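Local atomic coordinates of putative regulator (PDB entry 3HFI), a protein that probably regulates transcription, sensing a small-molecule effector through a UTRA domain like those of other GntR-type bacterial regulators. Residues I84-Q88 against H89-P93. Sequence-based numbering, arbitrary orientation.
Sequences IDFNQ and HNLFP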
loop_
_atom_site.group_PDB
_atom_site.type_symbol
_atom_site.label_atom_id
_atom_site.label_comp_id
_atom_site.label_asym_id
_atom_site.label_seq_id
_atom_site.Cartn_x
_atom_site.Cartn_y
_atom_site.Cartn_z
ATOM N N ILE A 84 21.350 11.463 -5.802
ATOM C CA ILE A 84 21.332 10.539 -4.651
ATOM C C ILE A 84 21.813 9.116 -5.046
ATOM O O ILE A 84 21.601 8.676 -6.161
ATOM C CB ILE A 84 19.877 10.486 -3.979
ATOM C CG1 ILE A 84 19.411 11.889 -3.546
ATOM C CG2 ILE A 84 19.816 9.582 -2.766
ATOM C CD1 ILE A 84 20.342 12.594 -2.603
ATOM N N ASP A 85 22.477 8.413 -4.130
ATOM C CA ASP A 85 22.710 6.970 -4.271
ATOM C C ASP A 85 21.687 6.234 -3.408
ATOM O O ASP A 85 21.810 6.160 -2.178
ATOM C CB ASP A 85 24.164 6.557 -3.869
ATOM C CG ASP A 85 24.441 5.013 -4.042
ATOM O OD1 ASP A 85 23.577 4.233 -4.566
ATOM O OD2 ASP A 85 25.541 4.580 -3.639
ATOM N N PHE A 86 20.709 5.638 -4.059
ATOM C CA PHE A 86 19.664 4.952 -3.343
ATOM C C PHE A 86 20.022 3.500 -2.979
ATOM O O PHE A 86 19.156 2.743 -2.507
ATOM C CB PHE A 86 18.351 5.032 -4.126
ATOM C CG PHE A 86 17.795 6.437 -4.243
ATOM C CD1 PHE A 86 17.813 7.108 -5.464
ATOM C CD2 PHE A 86 17.250 7.072 -3.128
ATOM C CE1 PHE A 86 17.288 8.394 -5.578
ATOM C CE2 PHE A 86 16.723 8.361 -3.235
ATOM C CZ PHE A 86 16.747 9.021 -4.451
ATOM N N ASN A 87 21.285 3.109 -3.185
ATOM C CA ASN A 87 21.862 1.983 -2.444
ATOM C C ASN A 87 22.226 2.444 -1.027
ATOM O O ASN A 87 22.413 1.629 -0.127
ATOM C CB ASN A 87 23.110 1.412 -3.159
ATOM C CG ASN A 87 22.756 0.519 -4.355
ATOM O OD1 ASN A 87 23.291 0.681 -5.459
ATOM N ND2 ASN A 87 21.858 -0.422 -4.138
ATOM N N GLN A 88 22.326 3.761 -0.849
ATOM C CA GLN A 88 22.729 4.378 0.429
ATOM C C GLN A 88 21.611 5.198 1.116
ATOM O O GLN A 88 21.747 5.604 2.266
ATOM C CB GLN A 88 23.972 5.289 0.202
ATOM C CG GLN A 88 25.299 4.567 -0.049
ATOM C CD GLN A 88 25.766 3.794 1.185
ATOM O OE1 GLN A 88 25.137 2.799 1.583
ATOM N NE2 GLN A 88 26.864 4.254 1.810
ATOM N N HIS A 89 20.519 5.465 0.406
ATOM C CA HIS A 89 19.444 6.292 0.935
ATOM C C HIS A 89 18.162 5.627 0.604
ATOM O O HIS A 89 18.122 4.839 -0.334
ATOM C CB HIS A 89 19.522 7.685 0.343
ATOM C CG HIS A 89 20.695 8.441 0.855
ATOM N ND1 HIS A 89 21.877 8.549 0.151
ATOM C CD2 HIS A 89 20.918 9.029 2.055
ATOM C CE1 HIS A 89 22.762 9.218 0.874
ATOM N NE2 HIS A 89 22.210 9.514 2.036
ATOM N N ASN A 90 17.127 5.895 1.399
ATOM C CA ASN A 90 15.773 5.377 1.138
ATOM C C ASN A 90 14.987 6.340 0.230
ATOM O O ASN A 90 15.062 7.569 0.390
ATOM C CB ASN A 90 15.020 5.175 2.453
ATOM C CG ASN A 90 15.732 4.232 3.391
ATOM O OD1 ASN A 90 15.967 4.557 4.567
ATOM N ND2 ASN A 90 16.099 3.058 2.876
ATOM N N LEU A 91 14.235 5.780 -0.707
ATOM C CA LEU A 91 13.683 6.590 -1.783
ATOM C C LEU A 91 12.684 7.608 -1.267
ATOM O O LEU A 91 12.865 8.786 -1.486
ATOM C CB LEU A 91 13.010 5.710 -2.845
ATOM C CG LEU A 91 12.321 6.437 -3.964
ATOM C CD1 LEU A 91 13.260 7.463 -4.695
ATOM C CD2 LEU A 91 11.783 5.406 -4.919
ATOM N N PHE A 92 11.656 7.154 -0.560
ATOM C CA PHE A 92 10.563 8.026 -0.203
ATOM C C PHE A 92 10.887 9.065 0.885
ATOM O O PHE A 92 10.533 10.239 0.725
ATOM C CB PHE A 92 9.310 7.218 0.031
ATOM C CG PHE A 92 8.797 6.600 -1.236
ATOM C CD1 PHE A 92 8.104 7.367 -2.170
ATOM C CD2 PHE A 92 9.087 5.288 -1.556
ATOM C CE1 PHE A 92 7.670 6.823 -3.377
ATOM C CE2 PHE A 92 8.618 4.728 -2.774
ATOM C CZ PHE A 92 7.917 5.509 -3.668
ATOM N N PRO A 93 11.644 8.679 1.918
ATOM C CA PRO A 93 12.191 9.680 2.818
ATOM C C PRO A 93 12.974 10.739 2.100
ATOM O O PRO A 93 12.883 11.906 2.463
ATOM C CB PRO A 93 13.120 8.864 3.715
ATOM C CG PRO A 93 12.431 7.502 3.788
ATOM C CD PRO A 93 11.934 7.312 2.370
#
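F86 of the turn and L91, at the start of helix 91-99, make the apolar side of the contact. L91 CD1 stands over one face of the F86 ring, 4.0 Å from the centroid and 21° off the normal, which qualifies as a CH-pi contact. With the leucine CG anti to the backbone N (chi1 176°), the second torsion sets CD1 over the ring, within 3.8 Å of F86 CZ. I84 CG2 lies above the opposite face, offset toward the rim, while the carbonyl O of H89 sits at the ring edge, in plane, 3.7 Å from F86 CD2. The same methyl, I84 CG2, touches H89 CB at 3.7 Å, their side chains crossing at about a right angle.

The polar side gathers on D85. Its backbone O accepts from Q88 N at 2.8 Å, and H89 ND1 adds a weak, bent bond to that oxygen (3.3 Å, 144°), reaching it from the imidazole edge. D85 OD1 takes N87 N at 2.9 Å, from above the carboxylate plane, which defines an Asx turn.

F86 and L91 both pack on L55 of strand 51-60, so the contact lies against the sheet of the UTRA domain where the turn passes into the helix. The chemistry implies a division of labour: aliphatic groups on both faces should restrict rotation of the buried F86 ring, whereas the exposed imidazole's one weak bond to D85 O probably adds little to the hold of the turn.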